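Local coordinates for protein endoglucanase (Thermotoga maritima, PDB 1VHO) that is probably a metal-dependent aminopeptidase of the M42 family, expected to hold two divalent metal cations per subunit, at residues E79-R84 with F137-L142; I103-G108 with R145-G150; N163-G168 with V312-P317; K244-G249 with V271-E276; E264-H269 with A324-L329. All coordinates share one frame; numbering follows the deposited sequence.

Read from the N terminus, the chain first opens contact 1 at 79-84 and then contact 2 at 103-108. It closes them in the same order, at 137-142 and 145-150, so the two loops cross, and both reach the same antiparallel sheet, contact 2 joining its strand 100-105 to a loop. Contact 3 opens next, at 163-168, and closes only at 312-317, after 143 intervening residues. Contact 4, which pairs 244-249 with 271-276 at one edge of the large mixed sheet, is nested inside that long loop. Contact 5 opens at 264-269, between the two halves of contact 4, and closes at 324-329, beyond contact 3; it therefore crosses both and joins two helices of the alpha/beta core.

Contact 1 (E79-R84 with F137-L142); sequences EGQFAR and FVDLSL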
# COMPACT_ATOMS: atom_id res chain seq x y z
N GLU A 79 -12.21 12.16 27.81
CA GLU A 79 -13.14 12.35 28.92
C GLU A 79 -12.86 11.37 30.06
O GLU A 79 -12.92 10.15 29.92
CB GLU A 79 -14.60 12.32 28.53
CG GLU A 79 -15.17 11.07 27.92
CD GLU A 79 -16.36 11.35 27.01
OE1 GLU A 79 -16.80 10.42 26.29
OE2 GLU A 79 -16.86 12.49 27.02
N GLY A 80 -12.60 11.95 31.23
CA GLY A 80 -12.30 11.11 32.41
C GLY A 80 -11.02 10.34 32.06
O GLY A 80 -10.09 10.89 31.48
N GLN A 81 -10.99 9.03 32.38
CA GLN A 81 -9.78 8.28 32.04
C GLN A 81 -9.86 7.66 30.66
O GLN A 81 -8.95 6.91 30.29
CB GLN A 81 -9.52 7.20 33.10
CG GLN A 81 -10.52 6.09 33.12
CD GLN A 81 -10.38 5.14 34.29
OE1 GLN A 81 -11.18 5.27 35.22
NE2 GLN A 81 -9.50 4.13 34.26
N PHE A 82 -10.88 7.96 29.85
CA PHE A 82 -10.97 7.32 28.54
C PHE A 82 -10.80 8.25 27.36
O PHE A 82 -11.44 9.31 27.23
CB PHE A 82 -12.26 6.51 28.41
CG PHE A 82 -12.47 5.52 29.53
CD1 PHE A 82 -11.71 4.37 29.64
CD2 PHE A 82 -13.43 5.76 30.52
CE1 PHE A 82 -11.86 3.48 30.68
CE2 PHE A 82 -13.59 4.88 31.57
CZ PHE A 82 -12.82 3.72 31.66
N ALA A 83 -9.85 7.93 26.47
CA ALA A 83 -9.67 8.74 25.25
C ALA A 83 -10.38 7.99 24.12
O ALA A 83 -10.18 6.78 23.89
CB ALA A 83 -8.23 8.96 24.88
N ARG A 84 -11.19 8.73 23.35
CA ARG A 84 -11.90 8.12 22.24
C ARG A 84 -11.10 8.28 20.93
O ARG A 84 -10.51 9.34 20.75
CB ARG A 84 -13.27 8.84 22.04
CG ARG A 84 -13.90 8.38 20.73
CD ARG A 84 -15.18 9.13 20.42
NE ARG A 84 -16.32 8.57 21.16
CZ ARG A 84 -17.46 9.25 21.28
NH1 ARG A 84 -17.58 10.46 20.74
NH2 ARG A 84 -18.46 8.71 21.97
N PHE A 137 -11.73 3.08 22.13
CA PHE A 137 -11.09 3.90 23.16
C PHE A 137 -9.84 3.25 23.74
O PHE A 137 -9.60 2.07 23.54
CB PHE A 137 -12.09 4.11 24.35
CG PHE A 137 -12.36 2.90 25.17
CD1 PHE A 137 -11.65 2.63 26.34
CD2 PHE A 137 -13.33 1.97 24.79
CE1 PHE A 137 -11.89 1.50 27.08
CE2 PHE A 137 -13.59 0.83 25.52
CZ PHE A 137 -12.85 0.59 26.68
N VAL A 138 -9.09 4.05 24.48
CA VAL A 138 -7.93 3.54 25.21
C VAL A 138 -8.08 4.11 26.63
O VAL A 138 -8.71 5.18 26.75
CB VAL A 138 -6.57 3.84 24.63
CG1 VAL A 138 -6.42 3.04 23.31
CG2 VAL A 138 -6.28 5.32 24.42
N ASP A 139 -7.67 3.35 27.62
CA ASP A 139 -7.74 3.74 29.03
C ASP A 139 -6.47 4.52 29.36
O ASP A 139 -5.38 3.94 29.42
CB ASP A 139 -7.90 2.49 29.90
CG ASP A 139 -8.15 2.76 31.38
OD1 ASP A 139 -7.66 3.79 31.89
OD2 ASP A 139 -8.79 1.89 32.01
N LEU A 140 -6.59 5.82 29.51
CA LEU A 140 -5.50 6.76 29.79
C LEU A 140 -4.74 6.52 31.06
O LEU A 140 -3.56 6.90 31.17
CB LEU A 140 -6.03 8.19 29.79
CG LEU A 140 -5.98 9.01 28.51
CD1 LEU A 140 -5.91 8.16 27.25
CD2 LEU A 140 -7.18 9.95 28.46
N SER A 141 -5.32 5.81 32.04
CA SER A 141 -4.61 5.54 33.28
C SER A 141 -3.47 4.57 33.02
O SER A 141 -2.64 4.37 33.91
CB SER A 141 -5.57 5.02 34.36
OG SER A 141 -5.99 3.73 34.00
N LEU A 142 -3.45 3.90 31.88
CA LEU A 142 -2.41 2.98 31.48
C LEU A 142 -1.27 3.67 30.73
O LEU A 142 -0.26 3.00 30.47
CB LEU A 142 -2.95 1.85 30.59
CG LEU A 142 -3.93 0.89 31.29
CD1 LEU A 142 -4.58 -0.08 30.34
CD2 LEU A 142 -3.25 0.13 32.43
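Gln-81 and Asp-139 face each other where strands 82-87 and 137-139 run antiparallel at the edge of the six-stranded sheet, with Gln-81 inside the type II' turn from Glu-79 to Phe-82. From CB, which stays 4.1 Å from Asp-139 OD1, the glutamine turns with CG between the backbone N and the carbonyl carbon (chi1 68°). This CG rests over the centre of the Phe-82 ring, 3.5 Å above its plane. CD follows no closer to the aspartate than CG, and only at the tip does Gln-81 NE2 reach Asp-139 OD1, at 3.0 Å. That bond is almost straight, 176° at the hydrogen, and lies in the glutamine amide plane, while the carboxylate is met on its syn side, tilted out of its plane. Asp-139 OD1 also accepts from Ser-141 N, which makes an Asx turn, and from Ser-141 OG at 2.7 Å; OD2 takes the backbone N of Ala-118.

Behind this polar end the strands are zipped by paired backbone bonds between Ala-83 and Val-138, and Leu-140 N adds a 2.7 Å bond to Gln-81 O. On the face with Phe-82, the ring of Phe-137 lies alongside, CD1 to CD1 at 3.7 Å, with the ring planes 86° apart. On the other face Ala-83 CB meets Leu-140 CD1 at 3.4 Å, a tight packing of carbons that is joined by Val-78 of the next strand.

Three donors converging on one carboxylate oxygen would probably favour the charged form of Asp-139 and hold its carboxylate against rotation.

Contact 2 (I103-G108 with R145-G150); sequences IYTKNG and RGVRVG. Unlike the reference sequence in segment 145-150: Gly-146 (reference Asp). With SO4 (sulfate ion), chain E.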
# COMPACT_ATOMS: atom_id res chain seq x y z
N ILE A 103 0.59 5.49 19.74
CA ILE A 103 0.09 6.84 19.52
C ILE A 103 1.17 7.90 19.61
O ILE A 103 1.96 7.90 20.57
CB ILE A 103 -0.99 7.14 20.62
CG1 ILE A 103 -2.00 6.02 20.73
CG2 ILE A 103 -1.68 8.48 20.26
CD1 ILE A 103 -3.14 6.24 21.74
N TYR A 104 1.23 8.75 18.59
CA TYR A 104 2.22 9.81 18.58
C TYR A 104 1.77 10.94 19.48
O TYR A 104 0.69 11.51 19.25
CB TYR A 104 2.42 10.36 17.14
CG TYR A 104 3.20 9.32 16.33
CD1 TYR A 104 2.55 8.35 15.59
CD2 TYR A 104 4.59 9.37 16.36
CE1 TYR A 104 3.27 7.39 14.89
CE2 TYR A 104 5.33 8.45 15.61
CZ TYR A 104 4.65 7.45 14.92
OH TYR A 104 5.41 6.51 14.25
N THR A 105 2.56 11.26 20.49
CA THR A 105 2.22 12.37 21.39
C THR A 105 3.38 13.36 21.40
O THR A 105 4.48 13.15 20.88
CB THR A 105 1.98 11.88 22.84
OG1 THR A 105 3.25 11.54 23.48
CG2 THR A 105 1.08 10.65 22.84
N LYS A 106 3.15 14.48 22.12
CA LYS A 106 4.22 15.47 22.26
C LYS A 106 5.42 14.89 22.98
O LYS A 106 6.51 15.47 22.86
CB LYS A 106 3.69 16.71 23.00
CG LYS A 106 3.44 16.47 24.48
CD LYS A 106 2.44 17.49 25.03
CE LYS A 106 2.71 17.99 26.42
NZ LYS A 106 3.38 17.01 27.32
N ASN A 107 5.28 13.84 23.79
CA ASN A 107 6.35 13.26 24.54
C ASN A 107 7.00 12.04 23.89
O ASN A 107 7.97 11.51 24.46
CB ASN A 107 5.82 12.78 25.93
CG ASN A 107 5.20 13.94 26.69
OD1 ASN A 107 5.88 14.93 26.94
ND2 ASN A 107 3.92 13.83 27.02
N GLY A 108 6.48 11.58 22.76
CA GLY A 108 7.11 10.39 22.13
C GLY A 108 5.93 9.48 21.72
O GLY A 108 4.80 9.94 21.57
N ARG A 145 2.48 9.14 30.08
CA ARG A 145 2.17 10.54 30.21
C ARG A 145 0.90 10.84 29.40
O ARG A 145 0.27 9.92 28.87
CB ARG A 145 3.29 11.46 29.75
CG ARG A 145 4.70 11.03 29.88
CD ARG A 145 5.65 11.99 30.51
NE ARG A 145 5.54 13.40 30.19
CZ ARG A 145 6.63 14.18 30.10
NH1 ARG A 145 7.83 13.63 30.29
NH2 ARG A 145 6.53 15.47 29.82
N GLY A 146 0.60 12.11 29.20
CA GLY A 146 -0.59 12.46 28.45
C GLY A 146 -0.67 11.89 27.03
O GLY A 146 0.10 11.15 26.45
N VAL A 147 -1.84 12.11 26.50
CA VAL A 147 -2.34 11.83 25.17
C VAL A 147 -3.28 13.04 24.97
O VAL A 147 -3.80 13.48 26.03
CB VAL A 147 -2.99 10.48 25.00
CG1 VAL A 147 -4.05 10.47 23.91
CG2 VAL A 147 -1.96 9.40 24.65
N ARG A 148 -3.33 13.67 23.82
CA ARG A 148 -4.20 14.83 23.67
C ARG A 148 -5.08 14.70 22.43
O ARG A 148 -4.77 13.98 21.49
CB ARG A 148 -3.39 16.11 23.45
CG ARG A 148 -2.54 16.62 24.59
CD ARG A 148 -1.18 17.04 24.08
NE ARG A 148 -1.19 18.06 23.04
CZ ARG A 148 -0.52 18.02 21.89
NH1 ARG A 148 0.26 17.00 21.56
NH2 ARG A 148 -0.59 19.04 21.03
N VAL A 149 -6.14 15.52 22.43
CA VAL A 149 -7.02 15.56 21.28
C VAL A 149 -6.13 15.90 20.09
O VAL A 149 -5.29 16.78 20.25
CB VAL A 149 -8.15 16.59 21.49
CG1 VAL A 149 -8.83 16.94 20.17
CG2 VAL A 149 -9.20 15.98 22.44
N GLY A 150 -6.26 15.19 18.96
CA GLY A 150 -5.37 15.52 17.83
C GLY A 150 -4.20 14.55 17.69
O GLY A 150 -3.60 14.51 16.60
S SO4 E . 2.32 15.48 29.78
O1 SO4 E . 3.05 14.27 29.30
O2 SO4 E . 1.35 15.93 28.73
O3 SO4 E . 1.59 15.13 31.04
O4 SO4 E . 3.32 16.56 30.06
O HOH W 1 2.68 11.07 26.07
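Thr-105 OG1 is gripped by three groups, one of which is a water that carries the contact on to Gly-146. The hydroxyl donates to Gly-108 O at 2.9 Å, accepts from the backbone N of Asn-107 to make an ST turn, and accepts from the water at 2.7 Å. All this lies within a tight beta-hairpin, whose type I turn from Thr-105 to Gly-108 links strands 100-105 and 108-113. The same water donates to Gly-146 O at 2.6 Å and accepts from Asn-107 ND2, so one solvent molecule ties the hairpin tip to the loop 145-150.

The threonine has OG1 between its backbone N and carbonyl carbon (chi1 75°), which places CG2 anti to the carbonyl carbon, beside the backbone N. From there Thr-105 CG2 meets Val-147 CG2 at 3.8 Å, the two side chains crossing at about a right angle, and Ile-103 CD1 approaches the same valine methyl more distantly.

At the tip, positive groups gather. Lys-106 lays CD against Arg-148 CD at 3.8 Å, and its NZ makes a weak bond to Asn-107 OD1. A sulfate ion, probably from the crystallisation liquor, sits among Lys-106, Asn-107, Arg-145 and Gly-146; several of its distances are too short, so its individual bonds are doubtful. An anion there would probably offset the repulsion between Lys-106 NZ and Arg-145 NH2, 4.3 Å apart.

Asn-107 OD1 and CG lie over one face of the Arg-145 guanidinium, the amide and guanidinium planes 42° apart, with CG displaced toward the rim and standing 3.3 Å above the guanidinium plane.

Contact 3 (N163-G168 with V312-P317); sequences NGKVVG and VEMVDP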
# COMPACT_ATOMS: atom_id res chain seq x y z
N ASN A 163 7.95 -19.15 7.37
CA ASN A 163 7.83 -20.06 6.22
C ASN A 163 7.86 -19.41 4.84
O ASN A 163 7.04 -19.76 3.98
CB ASN A 163 6.49 -20.79 6.37
CG ASN A 163 6.50 -21.83 7.46
OD1 ASN A 163 5.43 -22.18 7.97
ND2 ASN A 163 7.66 -22.34 7.82
N GLY A 164 8.78 -18.52 4.58
CA GLY A 164 8.92 -17.82 3.32
C GLY A 164 7.90 -16.68 3.15
O GLY A 164 7.78 -16.21 2.01
N LYS A 165 7.03 -16.42 4.10
CA LYS A 165 6.03 -15.33 3.95
C LYS A 165 6.44 -14.15 4.84
O LYS A 165 7.27 -14.33 5.74
CB LYS A 165 4.66 -15.80 4.42
CG LYS A 165 4.13 -17.08 3.78
CD LYS A 165 3.97 -16.89 2.28
CE LYS A 165 3.17 -18.07 1.69
NZ LYS A 165 4.13 -19.19 1.34
N VAL A 166 5.89 -12.99 4.57
CA VAL A 166 6.11 -11.78 5.37
C VAL A 166 4.72 -11.45 5.97
O VAL A 166 3.77 -11.51 5.23
CB VAL A 166 6.62 -10.57 4.58
CG1 VAL A 166 6.59 -9.29 5.43
CG2 VAL A 166 8.12 -10.86 4.25
N VAL A 167 4.69 -11.18 7.27
CA VAL A 167 3.42 -10.86 7.95
C VAL A 167 3.61 -9.49 8.63
O VAL A 167 4.64 -9.25 9.27
CB VAL A 167 3.11 -11.92 9.03
CG1 VAL A 167 1.85 -11.53 9.80
CG2 VAL A 167 2.88 -13.31 8.40
N GLY A 168 2.64 -8.59 8.44
CA GLY A 168 2.81 -7.27 9.07
C GLY A 168 1.66 -6.35 8.64
O GLY A 168 0.76 -6.74 7.89
N VAL A 312 -1.96 -8.49 10.87
CA VAL A 312 -1.11 -9.58 10.38
C VAL A 312 -1.41 -10.01 8.95
O VAL A 312 -1.52 -11.21 8.63
CB VAL A 312 -1.12 -10.78 11.33
CG1 VAL A 312 -0.38 -10.43 12.62
CG2 VAL A 312 -2.54 -11.23 11.62
N GLU A 313 -1.51 -9.01 8.04
CA GLU A 313 -1.68 -9.36 6.63
C GLU A 313 -0.47 -10.23 6.24
O GLU A 313 0.60 -9.96 6.75
CB GLU A 313 -1.68 -8.11 5.73
CG GLU A 313 -2.99 -7.31 6.07
CD GLU A 313 -3.07 -6.01 5.29
OE1 GLU A 313 -2.02 -5.45 4.95
OE2 GLU A 313 -4.21 -5.54 5.05
N MSE A 314 -0.63 -11.09 5.26
CA MSE A 314 0.48 -11.96 4.88
C MSE A 314 0.67 -11.98 3.37
O MSE A 314 -0.32 -12.06 2.63
CB MSE A 314 0.12 -13.41 5.33
CG MSE A 314 1.22 -14.41 4.90
SE MSE A 314 0.66 -16.20 5.35
CE MSE A 314 0.89 -16.16 7.24
N VAL A 315 1.90 -11.77 2.92
CA VAL A 315 2.17 -11.81 1.47
C VAL A 315 3.39 -12.75 1.26
O VAL A 315 4.17 -13.01 2.20
CB VAL A 315 2.54 -10.45 0.87
CG1 VAL A 315 1.34 -9.48 0.97
CG2 VAL A 315 3.76 -9.85 1.57
N ASP A 316 3.51 -13.21 0.02
CA ASP A 316 4.67 -14.04 -0.35
C ASP A 316 5.64 -13.15 -1.10
O ASP A 316 5.33 -12.66 -2.20
CB ASP A 316 4.15 -15.17 -1.31
CG ASP A 316 5.23 -16.21 -1.52
OD1 ASP A 316 6.40 -15.81 -1.72
OD2 ASP A 316 4.94 -17.43 -1.42
N PRO A 317 6.86 -12.91 -0.62
CA PRO A 317 7.83 -12.08 -1.29
C PRO A 317 8.15 -12.52 -2.70
O PRO A 317 8.53 -11.67 -3.52
CB PRO A 317 9.07 -12.07 -0.39
CG PRO A 317 8.63 -12.66 0.90
CD PRO A 317 7.37 -13.47 0.67
O HOH W 2 8.26 -17.30 -0.28
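Strands 165-168 and 313-315 run antiparallel at 158°, with Val-166 and Val-315 as a hydrogen-bonded pair whose two bonds measure 2.9 Å (Val-166 N to Val-315 O) and 3.0 Å (Val-315 N to Val-166 O). Beside it, Val-167 spreads its methyls over two partners: CG1 presses on Val-312 CB at a tight 3.4 Å, and CG2 meets CE of selenomethionine Met-314 at 3.7 Å. Lys-165 lays CG near the selenium of Met-314, at 3.9 Å, then bends at chi2 (-62°) and ends with NZ in a weak salt bridge, 3.4 Å from Asp-316 OD2. An alanine in place of Lys-165 would probably leave the selenium side of Met-314 less covered and Asp-316 OD2 with Arg-318 as its remaining salt-bridge partner. A water joins Gly-164 O to Asp-316 OD1.

Glu-313 lies on the face of Val-166 and Val-315, and its carboxylate accepts from the backbone N of Asp-172 and of His-309; both are predicted metal ligands, which makes Glu-313 a probable second-shell residue. Strand 160-162 flanks 165-168 in this small sheet, Asp-316 N-caps helix 317-333, and Val-315 and Pro-317 rest on helices 171-187 and 7-16 respectively.

Contact 4 (K244-G249 with V271-E276); sequences KGPVIG and VSLQEE
Gln-274 sets CG anti to its carbonyl carbon (chi1 -68°) and runs extended beyond it, which carries its amide across to the loop at Lys-244 and Gly-245. Gln-274 CG passes 3.3 Å from Lys-244 O, and the next atom, Gln-274 CD, packs on Lys-244 CB at 3.4 Å. At the tip Gln-274 NE2 gives a 2.8 Å bond to a lone pair of Gly-245 O. This bond is nearly straight, at 169°. Val-247 holds CG1 anti to its backbone N (chi1 -172°), and this methyl meets Glu-276 CD at 3.7 Å.

The backbones form a parallel ladder: Gln-274 N bonds to Pro-246 O, Ile-248 N to Gln-274 O, and Glu-276 N to Ile-248 O. Gly-245 comes so near Ser-272 O, its CA at 3.4 Å, that a side chain there would collide. An alanine in place of Gln-274 would probably leave Gly-245 O and Glu-241 O without the NE2 they share and open a gap beside Lys-244 CB. At the far end a water donates to both Val-247 O and Glu-276 OE2, the latter at 2.6 Å, while Glu-276 OE1 is hydrogen-bonded to Thr-229 OG1.

The two strands are consecutive in a beta-alpha-beta crossover through helix 256-268, with 274-276 outermost in the mixed sheet and 247-249 next to the antiparallel strand 297-304. Ile-248 and Leu-273 pack on helix 256-268; Leu-273 and Pro-246 also reach helix 317-333.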
# COMPACT_ATOMS: atom_id res chain seq x y z
N LYS A 244 1.51 -18.30 -6.03
CA LYS A 244 1.22 -18.74 -7.40
C LYS A 244 1.31 -17.59 -8.39
O LYS A 244 0.88 -17.72 -9.55
CB LYS A 244 -0.14 -19.43 -7.56
CG LYS A 244 -0.30 -20.72 -6.81
CD LYS A 244 0.46 -21.89 -7.34
CE LYS A 244 -0.09 -23.21 -6.75
NZ LYS A 244 -1.59 -23.20 -6.76
N GLY A 245 1.84 -16.43 -7.95
CA GLY A 245 2.03 -15.30 -8.86
C GLY A 245 1.07 -14.14 -8.75
O GLY A 245 -0.00 -14.18 -8.10
N PRO A 246 1.42 -13.02 -9.40
CA PRO A 246 0.62 -11.83 -9.44
C PRO A 246 -0.69 -12.14 -10.18
O PRO A 246 -0.76 -13.09 -10.99
CB PRO A 246 1.44 -10.78 -10.14
CG PRO A 246 2.47 -11.53 -10.90
CD PRO A 246 2.68 -12.84 -10.19
N VAL A 247 -1.70 -11.40 -9.78
CA VAL A 247 -3.06 -11.63 -10.27
C VAL A 247 -3.52 -10.58 -11.26
O VAL A 247 -3.66 -9.38 -10.99
CB VAL A 247 -4.05 -11.63 -9.08
CG1 VAL A 247 -5.44 -12.07 -9.57
CG2 VAL A 247 -3.56 -12.54 -7.95
N ILE A 248 -3.74 -11.06 -12.51
CA ILE A 248 -4.16 -10.15 -13.56
C ILE A 248 -5.65 -9.85 -13.42
O ILE A 248 -6.42 -10.82 -13.45
CB ILE A 248 -3.97 -10.87 -14.95
CG1 ILE A 248 -2.48 -11.21 -15.12
CG2 ILE A 248 -4.51 -9.97 -16.04
CD1 ILE A 248 -1.59 -9.96 -15.00
N GLY A 249 -6.02 -8.60 -13.31
CA GLY A 249 -7.42 -8.17 -13.26
C GLY A 249 -7.98 -8.23 -14.69
O GLY A 249 -7.38 -7.75 -15.66
N VAL A 271 6.87 -16.20 -16.24
CA VAL A 271 6.33 -15.55 -15.05
C VAL A 271 4.94 -16.22 -14.80
O VAL A 271 4.10 -16.02 -15.65
CB VAL A 271 6.13 -14.04 -15.17
CG1 VAL A 271 5.56 -13.53 -13.82
CG2 VAL A 271 7.46 -13.28 -15.38
N SER A 272 4.82 -16.94 -13.69
CA SER A 272 3.55 -17.60 -13.36
C SER A 272 2.53 -16.55 -12.98
O SER A 272 2.88 -15.66 -12.16
CB SER A 272 3.75 -18.61 -12.23
OG SER A 272 4.57 -19.69 -12.74
N LEU A 273 1.32 -16.65 -13.44
CA LEU A 273 0.31 -15.62 -13.14
C LEU A 273 -0.99 -16.27 -12.67
O LEU A 273 -1.22 -17.46 -12.91
CB LEU A 273 -0.05 -14.87 -14.44
CG LEU A 273 1.04 -13.99 -15.10
CD1 LEU A 273 0.53 -13.41 -16.41
CD2 LEU A 273 1.48 -12.86 -14.16
N GLN A 274 -1.82 -15.45 -12.02
CA GLN A 274 -3.15 -15.93 -11.62
C GLN A 274 -4.10 -14.91 -12.22
O GLN A 274 -3.60 -13.93 -12.80
CB GLN A 274 -3.26 -15.93 -10.08
CG GLN A 274 -2.38 -16.98 -9.44
CD GLN A 274 -2.49 -17.05 -7.94
OE1 GLN A 274 -3.27 -17.86 -7.45
NE2 GLN A 274 -1.70 -16.26 -7.17
N GLU A 275 -5.43 -15.09 -12.14
CA GLU A 275 -6.28 -14.07 -12.70
C GLU A 275 -7.57 -13.95 -11.88
O GLU A 275 -7.86 -14.80 -11.06
CB GLU A 275 -6.56 -14.31 -14.17
CG GLU A 275 -7.62 -15.34 -14.46
CD GLU A 275 -7.28 -16.74 -14.03
OE1 GLU A 275 -7.98 -17.26 -13.14
OE2 GLU A 275 -6.33 -17.34 -14.57
N GLU A 276 -8.27 -12.85 -12.08
CA GLU A 276 -9.54 -12.65 -11.36
C GLU A 276 -10.47 -11.90 -12.29
O GLU A 276 -10.03 -11.07 -13.09
CB GLU A 276 -9.29 -11.95 -10.02
CG GLU A 276 -8.82 -10.51 -10.13
CD GLU A 276 -8.40 -9.96 -8.76
OE1 GLU A 276 -8.80 -10.52 -7.71
OE2 GLU A 276 -7.61 -9.01 -8.72
O HOH W 3 -5.79 -7.81 -10.12

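Contact 5 (E264-H269 with A324-L329); sequences EIAKKH and ARLLSL. With SO4 (sulfate ion), chain D.
The imidazole of His-269 carries Leu-329 on one face: CD2 stands 3.9 Å from the ring centroid and 12° off the normal, a CH-pi contact, while CD1 comes within 3.5 Å of CG. At the ring edge ND1 points to an oxygen of a sulfate, probably from the crystallisation liquor, in a modelled bond so short that its length is doubtful; NE2 is engaged by Glu-333 OE2. The guanidinium of Arg-325 meets His-269 O and the sulfate at its edge. NH1 and NH2 both bond to His-269 O, each at 3.1 Å, in an end-on grip on a single atom that lies 8° out of the guanidinium plane. NH1 also donates to the sulfate O3 at 2.8 Å, and NE forms a salt bridge with Glu-322.

These bonds fix the rotation of the arginine head and give it a carbonyl just where helix 256-268 ends, a place at which the helix dipole would probably favour a positive group. Deeper in, Ile-265 CG2 meets Leu-329 CB at 3.7 Å and Leu-326 CD1 at 4.0 Å. Leu-326, its CG anti to the backbone N (chi1 176°), also brings CD1 to 3.9 Å from Ala-266 CB.

The axes of segments 264-268 and 324-329 approach to 9.8 Å and are packed at a steep angle by small and branched apolar residues, with the Arg-325 to His-269 O bonds at one end, as helices pack against one another beside the central sheet of an alpha/beta zinc-exopeptidase fold.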
# COMPACT_ATOMS: atom_id res chain seq x y z
N GLU A 264 1.49 -12.16 -22.68
CA GLU A 264 2.45 -12.79 -23.60
C GLU A 264 3.89 -12.60 -23.12
O GLU A 264 4.72 -13.49 -23.32
CB GLU A 264 2.34 -12.28 -25.03
CG GLU A 264 0.96 -12.43 -25.67
CD GLU A 264 0.48 -13.86 -25.78
OE1 GLU A 264 1.29 -14.82 -25.69
OE2 GLU A 264 -0.75 -14.07 -25.97
N ILE A 265 4.16 -11.45 -22.49
CA ILE A 265 5.54 -11.24 -21.97
C ILE A 265 5.76 -12.18 -20.82
O ILE A 265 6.79 -12.83 -20.66
CB ILE A 265 5.70 -9.77 -21.55
CG1 ILE A 265 5.81 -8.93 -22.84
CG2 ILE A 265 6.98 -9.57 -20.70
CD1 ILE A 265 5.55 -7.47 -22.70
N ALA A 266 4.72 -12.32 -19.95
CA ALA A 266 4.91 -13.25 -18.82
C ALA A 266 5.17 -14.66 -19.31
O ALA A 266 5.95 -15.45 -18.76
CB ALA A 266 3.67 -13.22 -17.91
N LYS A 267 4.40 -15.03 -20.36
CA LYS A 267 4.57 -16.39 -20.91
C LYS A 267 5.98 -16.61 -21.44
O LYS A 267 6.67 -17.61 -21.12
CB LYS A 267 3.54 -16.54 -22.05
CG LYS A 267 3.48 -17.97 -22.57
CD LYS A 267 2.74 -18.02 -23.92
CE LYS A 267 2.77 -19.50 -24.37
NZ LYS A 267 1.90 -19.69 -25.57
N LYS A 268 6.48 -15.66 -22.20
CA LYS A 268 7.85 -15.78 -22.77
C LYS A 268 8.90 -15.85 -21.69
O LYS A 268 9.89 -16.57 -21.80
CB LYS A 268 8.13 -14.63 -23.73
CG LYS A 268 9.59 -14.51 -24.17
CD LYS A 268 9.75 -13.34 -25.15
CE LYS A 268 11.23 -13.15 -25.49
NZ LYS A 268 11.56 -11.75 -25.92
N HIS A 269 8.72 -15.09 -20.59
CA HIS A 269 9.68 -15.09 -19.51
C HIS A 269 9.35 -15.98 -18.34
O HIS A 269 9.99 -15.83 -17.30
CB HIS A 269 9.91 -13.62 -19.05
CG HIS A 269 10.57 -12.88 -20.18
ND1 HIS A 269 11.96 -12.90 -20.29
CD2 HIS A 269 10.09 -12.17 -21.23
CE1 HIS A 269 12.29 -12.21 -21.38
NE2 HIS A 269 11.19 -11.77 -21.95
N ALA A 324 7.49 -7.55 -9.98
CA ALA A 324 8.44 -6.51 -10.41
C ALA A 324 9.25 -6.99 -11.64
O ALA A 324 9.54 -6.18 -12.51
CB ALA A 324 9.41 -6.26 -9.25
N ARG A 325 9.61 -8.26 -11.68
CA ARG A 325 10.35 -8.80 -12.84
C ARG A 325 9.50 -8.63 -14.09
O ARG A 325 9.96 -8.15 -15.13
CB ARG A 325 10.71 -10.29 -12.60
CG ARG A 325 11.59 -10.88 -13.73
CD ARG A 325 12.22 -12.20 -13.31
NE ARG A 325 11.30 -13.34 -13.33
CZ ARG A 325 11.06 -14.07 -14.41
NH1 ARG A 325 11.64 -13.81 -15.60
NH2 ARG A 325 10.21 -15.09 -14.33
N LEU A 326 8.22 -9.01 -14.01
CA LEU A 326 7.32 -8.84 -15.16
C LEU A 326 7.20 -7.39 -15.56
O LEU A 326 7.23 -7.07 -16.76
CB LEU A 326 5.89 -9.32 -14.74
CG LEU A 326 4.82 -9.11 -15.82
CD1 LEU A 326 5.24 -9.79 -17.13
CD2 LEU A 326 3.47 -9.69 -15.34
N LEU A 327 7.02 -6.45 -14.61
CA LEU A 327 6.84 -5.05 -14.96
C LEU A 327 8.13 -4.48 -15.62
O LEU A 327 8.03 -3.68 -16.56
CB LEU A 327 6.50 -4.11 -13.77
CG LEU A 327 5.17 -4.39 -13.05
CD1 LEU A 327 4.92 -3.33 -11.96
CD2 LEU A 327 4.02 -4.38 -14.03
N SER A 328 9.28 -4.90 -15.13
CA SER A 328 10.55 -4.47 -15.76
C SER A 328 10.56 -5.02 -17.21
O SER A 328 10.97 -4.29 -18.12
CB SER A 328 11.76 -4.89 -14.98
OG SER A 328 12.05 -6.30 -14.97
N LEU A 329 10.13 -6.23 -17.45
CA LEU A 329 10.08 -6.83 -18.80
C LEU A 329 9.07 -6.12 -19.68
O LEU A 329 9.28 -5.98 -20.90
CB LEU A 329 9.85 -8.34 -18.73
CG LEU A 329 11.04 -9.09 -18.12
CD1 LEU A 329 10.66 -10.50 -17.66
CD2 LEU A 329 12.19 -9.15 -19.12
S SO4 D . 14.38 -13.17 -17.53
O1 SO4 D . 15.12 -14.33 -16.90
O2 SO4 D . 13.35 -13.78 -18.43
O3 SO4 D . 13.79 -12.32 -16.46
O4 SO4 D . 15.36 -12.38 -18.35